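Local structure of type III restriction-modification enzyme EcoP15I Mod subunit (Escherichia coli, 4ZCF) at residues 196-201 with 242-247; 219-224 with 249-254. The protein transfers a methyl group from S-adenosyl-L-methionine to the N6 of one adenine in the DNA site 5'-CAGCAG-3' as a homodimer, and joins the Res subunit for DNA restriction. All blocks are in the same frame, centred on the assembly; numbering follows the deposited sequence.

Interaction 1 of 2, residues 196-201 with 242-247; sequences FISIDH and EYIIVY
Four backbone hydrogen bonds join the antiparallel strands 196-199 and 242-247, two around Ile197 and Ile245 and two around Ile199 and Tyr243. Ile197 N donates a hydrogen bond to Ile245 O at 2.9 Å, in the carbonyl plane, whereas Ile245 N approaches Ile197 O from above the Ile197 carbonyl plane. The straightest, Tyr243 N to Ile199 O (2.8 Å, 167° at the hydrogen), runs nearly along the C=O axis. At the non-hydrogen-bonded pairs the CA-H groups of Phe196, Ser198 and Ile244 point at carbonyl oxygens across the strands. Apolar contacts follow on both faces. On one, Phe196, its CG anti to the carbonyl carbon (chi1 -74°), lies beside Val246, pointing the same way: Val246 CG1 sits over the centre of the ring in a CH-pi contact, 3.9 Å from the centroid, while Ile244 CG2 touches the ring edge at CD2; Leu426 and Ala430 of helix 420-430 pack on this phenyl. An alanine at Phe196 would remove the ring and would probably loosen the packing among Val246, Ile244 and that helix. On the other face Ile199 CD1 touches both Tyr243 CB (3.7 Å) and Ile245 CG2 (3.8 Å), and Ile197 runs alongside Ile245; Ile199 and Ile245 pack against helix 204-215. Polar ends turn to other partners, Ser198 OG to Tyr121 and Glu242 OE2 to Tyr126. Helices on both faces of a mixed central sheet are characteristic of the Rossmann-like methyltransferase fold.

Interaction 2 of 2, residues 219-224 with 249-254; sequences NHVGDL and KNKEQL
With CG of Asn219 anti to its carbonyl carbon (chi1 -63°), the carboxamide swings toward the loop 249-254, while Lys251, its CG anti to the backbone N, bends at chi2 (77°) and then runs extended, past the asparagine in the opposite direction. The two side chains thus reach each other's segments. Asn219 OD1 accepts the backbone N-H of Lys251 at 2.8 Å, the donor lying somewhat above the amide plane, and Lys251 CB rests against the same oxygen. The ND2 end of the amide is held by Phe215 O, so both ends of the group are fixed and its rotation is set. Lys251 NZ comes up to the start of strand 220-227, where it makes a weak hydrogen bond to His220 O (3.4 Å) and lies 3.8 Å from Val221 CG2. The same methyl meets Leu254 CD2 at 3.7 Å, crossing it obliquely and adding a small apolar patch. Inside the strand, His220 NE2 donates in its ring plane to Asp223 OD1 (2.8 Å), while Gly222 N lies over the centre of one imidazole face. Within the loop, Asn250 OD1 accepts from Glu252 N (3.2 Å), and Asn250 ND2 bonds Glu150 of the restriction subunit. An asparagine side chain here ties the entry of one sheet strand to the loop leaving its neighbour, 241-248, and that loop begins with an Asx turn at Asn250.

Overall arrangement
Interactions 1 and 2 (centres 14 Å apart) both reach the central mixed sheet, in which strand 241-248 lies between 193-199 and 220-227. Probable backbone bonds join them directly, Leu224 N to Ile244 O (2.8 Å) and Val246 N to Gly222 O (3.0 Å). In interaction 1 the His201 side chain is about 3 Å from a manganese ion; the Asn219 side chain of interaction 2 is about 14 Å from manganese. Ser198, Asp200 and Glu242 meet Tyr126, in the predicted S-adenosylmethionine-binding segment 123-126, so interaction 1 probably borders the cofactor pocket. The nearest atoms of interaction 2 lie about 6 Å from the DNA, those of interaction 1 about 12 Å. Both touch the second Mod subunit, whose Ile237 packs on Val246 and Val221.

Interaction 1 of 2, residues 196-201 with 242-247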
loop_
_atom_site.group_PDB
_atom_site.type_symbol
_atom_site.label_atom_id
_atom_site.label_comp_id
_atom_site.label_asym_id
_atom_site.label_seq_id
_atom_site.Cartn_x
_atom_site.Cartn_y
_atom_site.Cartn_z
ATOM N N PHE A 196 2.461 -5.537 7.986
ATOM C CA PHE A 196 3.043 -4.827 9.143
ATOM C C PHE A 196 4.555 -5.185 9.148
ATOM O O PHE A 196 4.899 -6.364 9.041
ATOM C CB PHE A 196 2.357 -5.321 10.432
ATOM C CG PHE A 196 0.946 -4.832 10.686
ATOM C CD1 PHE A 196 -0.123 -5.336 9.965
ATOM C CD2 PHE A 196 0.689 -3.875 11.661
ATOM C CE1 PHE A 196 -1.431 -4.875 10.195
ATOM C CE2 PHE A 196 -0.622 -3.435 11.910
ATOM C CZ PHE A 196 -1.676 -3.956 11.186
ATOM N N ILE A 197 5.456 -4.173 9.159
ATOM C CA ILE A 197 6.919 -4.364 9.122
ATOM C C ILE A 197 7.616 -3.607 10.223
ATOM O O ILE A 197 7.625 -2.373 10.203
ATOM C CB ILE A 197 7.586 -4.051 7.749
ATOM C CG1 ILE A 197 6.748 -4.547 6.546
ATOM C CG2 ILE A 197 9.045 -4.597 7.706
ATOM C CD1 ILE A 197 7.224 -4.082 5.177
ATOM N N SER A 198 8.239 -4.345 11.167
ATOM C CA SER A 198 9.024 -3.786 12.267
ATOM C C SER A 198 10.376 -3.362 11.745
ATOM O O SER A 198 11.009 -4.112 11.008
ATOM C CB SER A 198 9.258 -4.827 13.362
ATOM O OG SER A 198 8.114 -4.996 14.178
ATOM N N ILE A 199 10.825 -2.158 12.134
ATOM C CA ILE A 199 12.140 -1.618 11.789
ATOM C C ILE A 199 12.481 -0.610 12.801
ATOM O O ILE A 199 11.621 -0.230 13.573
ATOM C CB ILE A 199 12.307 -0.995 10.367
ATOM C CG1 ILE A 199 11.010 -0.483 9.775
ATOM C CG2 ILE A 199 13.208 -1.851 9.404
ATOM C CD1 ILE A 199 10.675 0.843 10.169
ATOM N N ASP A 200 13.728 -0.142 12.763
ATOM C CA ASP A 200 14.281 0.901 13.610
ATOM C C ASP A 200 14.820 2.032 12.657
ATOM O O ASP A 200 14.512 2.000 11.472
ATOM C CB ASP A 200 15.302 0.302 14.643
ATOM C CG ASP A 200 16.793 0.236 14.313
ATOM O OD1 ASP A 200 17.153 0.296 13.107
ATOM O OD2 ASP A 200 17.604 0.147 15.260
ATOM N N HIS A 201 15.558 3.022 13.159
ATOM C CA HIS A 201 16.031 4.169 12.356
ATOM C C HIS A 201 17.021 3.877 11.224
ATOM O O HIS A 201 17.237 4.731 10.365
ATOM C CB HIS A 201 16.597 5.260 13.264
ATOM C CG HIS A 201 17.827 4.828 13.985
ATOM N ND1 HIS A 201 17.753 4.147 15.182
ATOM C CD2 HIS A 201 19.124 4.987 13.648
ATOM C CE1 HIS A 201 19.003 3.897 15.526
ATOM N NE2 HIS A 201 19.860 4.406 14.642
ATOM N N GLU A 242 11.181 2.327 18.111
ATOM C CA GLU A 242 11.316 1.803 16.769
ATOM C C GLU A 242 9.942 1.922 16.082
ATOM O O GLU A 242 9.034 2.556 16.621
ATOM C CB GLU A 242 11.892 0.386 16.768
ATOM C CG GLU A 242 11.361 -0.532 17.856
ATOM C CD GLU A 242 11.831 -1.944 17.624
ATOM O OE1 GLU A 242 12.952 -2.276 18.076
ATOM O OE2 GLU A 242 11.121 -2.687 16.908
ATOM N N TYR A 243 9.792 1.349 14.910
ATOM C CA TYR A 243 8.572 1.523 14.127
ATOM C C TYR A 243 7.952 0.241 13.628
ATOM O O TYR A 243 8.575 -0.802 13.629
ATOM C CB TYR A 243 8.850 2.461 12.916
ATOM C CG TYR A 243 9.677 3.698 13.226
ATOM C CD1 TYR A 243 9.068 4.889 13.608
ATOM C CD2 TYR A 243 11.065 3.682 13.110
ATOM C CE1 TYR A 243 9.823 6.022 13.920
ATOM C CE2 TYR A 243 11.833 4.813 13.415
ATOM C CZ TYR A 243 11.204 5.988 13.799
ATOM O OH TYR A 243 11.937 7.110 14.098
ATOM N N ILE A 244 6.715 0.348 13.182
ATOM C CA ILE A 244 5.906 -0.673 12.525
ATOM C C ILE A 244 5.221 0.056 11.348
ATOM O O ILE A 244 4.313 0.857 11.575
ATOM C CB ILE A 244 4.905 -1.418 13.464
ATOM C CG1 ILE A 244 5.643 -1.940 14.761
ATOM C CG2 ILE A 244 4.175 -2.563 12.692
ATOM C CD1 ILE A 244 4.847 -2.674 15.841
ATOM N N ILE A 245 5.742 -0.150 10.114
ATOM C CA ILE A 245 5.169 0.408 8.890
ATOM C C ILE A 245 3.999 -0.505 8.456
ATOM O O ILE A 245 4.093 -1.714 8.592
ATOM C CB ILE A 245 6.188 0.728 7.754
ATOM C CG1 ILE A 245 6.496 -0.468 6.890
ATOM C CG2 ILE A 245 7.473 1.417 8.251
ATOM C CD1 ILE A 245 7.002 -0.056 5.547
ATOM N N VAL A 246 2.872 0.077 8.032
ATOM C CA VAL A 246 1.665 -0.681 7.666
ATOM C C VAL A 246 1.232 -0.298 6.242
ATOM O O VAL A 246 1.210 0.886 5.904
ATOM C CB VAL A 246 0.527 -0.461 8.714
ATOM C CG1 VAL A 246 -0.667 -1.360 8.452
ATOM C CG2 VAL A 246 1.028 -0.654 10.139
ATOM N N TYR A 247 0.958 -1.291 5.399
ATOM C CA TYR A 247 0.493 -1.086 4.022
ATOM C C TYR A 247 -0.648 -2.057 3.764
ATOM O O TYR A 247 -0.814 -3.031 4.480
ATOM C CB TYR A 247 1.625 -1.291 2.974
ATOM C CG TYR A 247 2.570 -0.115 2.789
ATOM C CD1 TYR A 247 3.519 0.204 3.756
ATOM C CD2 TYR A 247 2.526 0.667 1.637
ATOM C CE1 TYR A 247 4.363 1.300 3.610
ATOM C CE2 TYR A 247 3.367 1.771 1.482
ATOM C CZ TYR A 247 4.298 2.069 2.463
ATOM O OH TYR A 247 5.180 3.107 2.305
#

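Interaction 2 of 2, residues 219-224 with 249-254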
loop_
_atom_site.group_PDB
_atom_site.type_symbol
_atom_site.label_atom_id
_atom_site.label_comp_id
_atom_site.label_asym_id
_atom_site.label_seq_id
_atom_site.Cartn_x
_atom_site.Cartn_y
_atom_site.Cartn_z
ATOM N N ASN A 219 -1.475 3.285 -0.921
ATOM C CA ASN A 219 -1.788 2.109 -0.109
ATOM C C ASN A 219 -1.063 2.099 1.223
ATOM O O ASN A 219 -1.162 1.124 1.951
ATOM C CB ASN A 219 -1.586 0.817 -0.916
ATOM C CG ASN A 219 -2.502 0.716 -2.110
ATOM O OD1 ASN A 219 -3.742 0.821 -2.011
ATOM N ND2 ASN A 219 -1.909 0.540 -3.271
ATOM N N HIS A 220 -0.344 3.190 1.566
ATOM C CA HIS A 220 0.270 3.305 2.886
ATOM C C HIS A 220 -0.901 3.531 3.885
ATOM O O HIS A 220 -1.773 4.378 3.626
ATOM C CB HIS A 220 1.275 4.459 2.917
ATOM C CG HIS A 220 1.883 4.723 4.268
ATOM N ND1 HIS A 220 1.736 5.952 4.905
ATOM C CD2 HIS A 220 2.617 3.916 5.064
ATOM C CE1 HIS A 220 2.391 5.847 6.048
ATOM N NE2 HIS A 220 2.939 4.644 6.187
ATOM N N VAL A 221 -0.963 2.724 4.969
ATOM C CA VAL A 221 -1.993 2.829 6.006
ATOM C C VAL A 221 -1.574 3.860 7.117
ATOM O O VAL A 221 -2.372 4.721 7.536
ATOM C CB VAL A 221 -2.370 1.419 6.540
ATOM C CG1 VAL A 221 -3.171 1.483 7.835
ATOM C CG2 VAL A 221 -3.133 0.622 5.486
ATOM N N GLY A 222 -0.311 3.777 7.525
ATOM C CA GLY A 222 0.305 4.616 8.540
ATOM C C GLY A 222 1.473 3.885 9.156
ATOM O O GLY A 222 1.742 2.724 8.813
ATOM N N ASP A 223 2.207 4.581 10.041
ATOM C CA ASP A 223 3.344 4.037 10.765
ATOM C C ASP A 223 3.050 4.175 12.212
ATOM O O ASP A 223 2.440 5.161 12.633
ATOM C CB ASP A 223 4.663 4.732 10.396
ATOM C CG ASP A 223 4.910 4.776 8.890
ATOM O OD1 ASP A 223 4.694 3.719 8.209
ATOM O OD2 ASP A 223 5.262 5.869 8.376
ATOM N N LEU A 224 3.411 3.132 12.960
ATOM C CA LEU A 224 3.224 3.052 14.397
ATOM C C LEU A 224 4.578 3.216 15.064
ATOM O O LEU A 224 5.599 2.786 14.528
ATOM C CB LEU A 224 2.585 1.709 14.818
ATOM C CG LEU A 224 1.324 1.265 14.063
ATOM C CD1 LEU A 224 1.137 -0.263 14.166
ATOM C CD2 LEU A 224 0.079 1.992 14.586
ATOM N N LYS A 249 -3.041 -4.062 0.430
ATOM C CA LYS A 249 -2.899 -4.491 -0.964
ATOM C C LYS A 249 -3.689 -3.520 -1.843
ATOM O O LYS A 249 -3.169 -3.002 -2.827
ATOM C CB LYS A 249 -3.389 -5.927 -1.163
ATOM C CG LYS A 249 -2.481 -6.702 -2.095
ATOM C CD LYS A 249 -2.933 -6.693 -3.543
ATOM C CE LYS A 249 -2.200 -7.738 -4.353
ATOM N NZ LYS A 249 -2.571 -9.139 -3.955
ATOM N N ASN A 250 -4.920 -3.223 -1.422
ATOM C CA ASN A 250 -5.807 -2.282 -2.082
ATOM C C ASN A 250 -6.508 -1.438 -1.034
ATOM O O ASN A 250 -7.427 -1.938 -0.373
ATOM C CB ASN A 250 -6.847 -3.023 -2.935
ATOM C CG ASN A 250 -7.630 -2.152 -3.868
ATOM O OD1 ASN A 250 -7.604 -0.921 -3.802
ATOM N ND2 ASN A 250 -8.370 -2.787 -4.752
ATOM N N LYS A 251 -6.114 -0.140 -0.937
ATOM C CA LYS A 251 -6.699 0.835 -0.020
ATOM C C LYS A 251 -8.216 0.953 -0.125
ATOM O O LYS A 251 -8.875 1.237 0.873
ATOM C CB LYS A 251 -6.027 2.203 -0.189
ATOM C CG LYS A 251 -6.302 3.196 0.952
ATOM C CD LYS A 251 -5.511 2.935 2.216
ATOM C CE LYS A 251 -5.830 3.975 3.253
ATOM N NZ LYS A 251 -5.001 3.821 4.477
ATOM N N GLU A 252 -8.762 0.689 -1.314
ATOM C CA GLU A 252 -10.188 0.744 -1.639
ATOM C C GLU A 252 -10.937 -0.427 -1.022
ATOM O O GLU A 252 -12.072 -0.256 -0.584
ATOM C CB GLU A 252 -10.386 0.728 -3.169
ATOM C CG GLU A 252 -9.631 1.812 -3.926
ATOM C CD GLU A 252 -10.250 3.199 -3.880
ATOM O OE1 GLU A 252 -11.267 3.420 -4.580
ATOM O OE2 GLU A 252 -9.705 4.070 -3.164
ATOM N N GLN A 253 -10.310 -1.615 -0.978
ATOM C CA GLN A 253 -10.952 -2.814 -0.429
ATOM C C GLN A 253 -10.701 -2.983 1.062
ATOM O O GLN A 253 -11.312 -3.830 1.712
ATOM C CB GLN A 253 -10.573 -4.072 -1.235
ATOM C CG GLN A 253 -11.059 -4.054 -2.698
ATOM C CD GLN A 253 -12.555 -3.884 -2.808
ATOM O OE1 GLN A 253 -13.055 -2.980 -3.474
ATOM N NE2 GLN A 253 -13.306 -4.707 -2.121
ATOM N N LEU A 254 -9.846 -2.132 1.608
ATOM C CA LEU A 254 -9.508 -2.114 3.017
ATOM C C LEU A 254 -10.676 -1.566 3.831
ATOM O O LEU A 254 -11.268 -0.532 3.492
ATOM C CB LEU A 254 -8.236 -1.272 3.238
ATOM C CG LEU A 254 -7.742 -1.114 4.685
ATOM C CD1 LEU A 254 -7.201 -2.428 5.264
ATOM C CD2 LEU A 254 -6.710 -0.016 4.765
#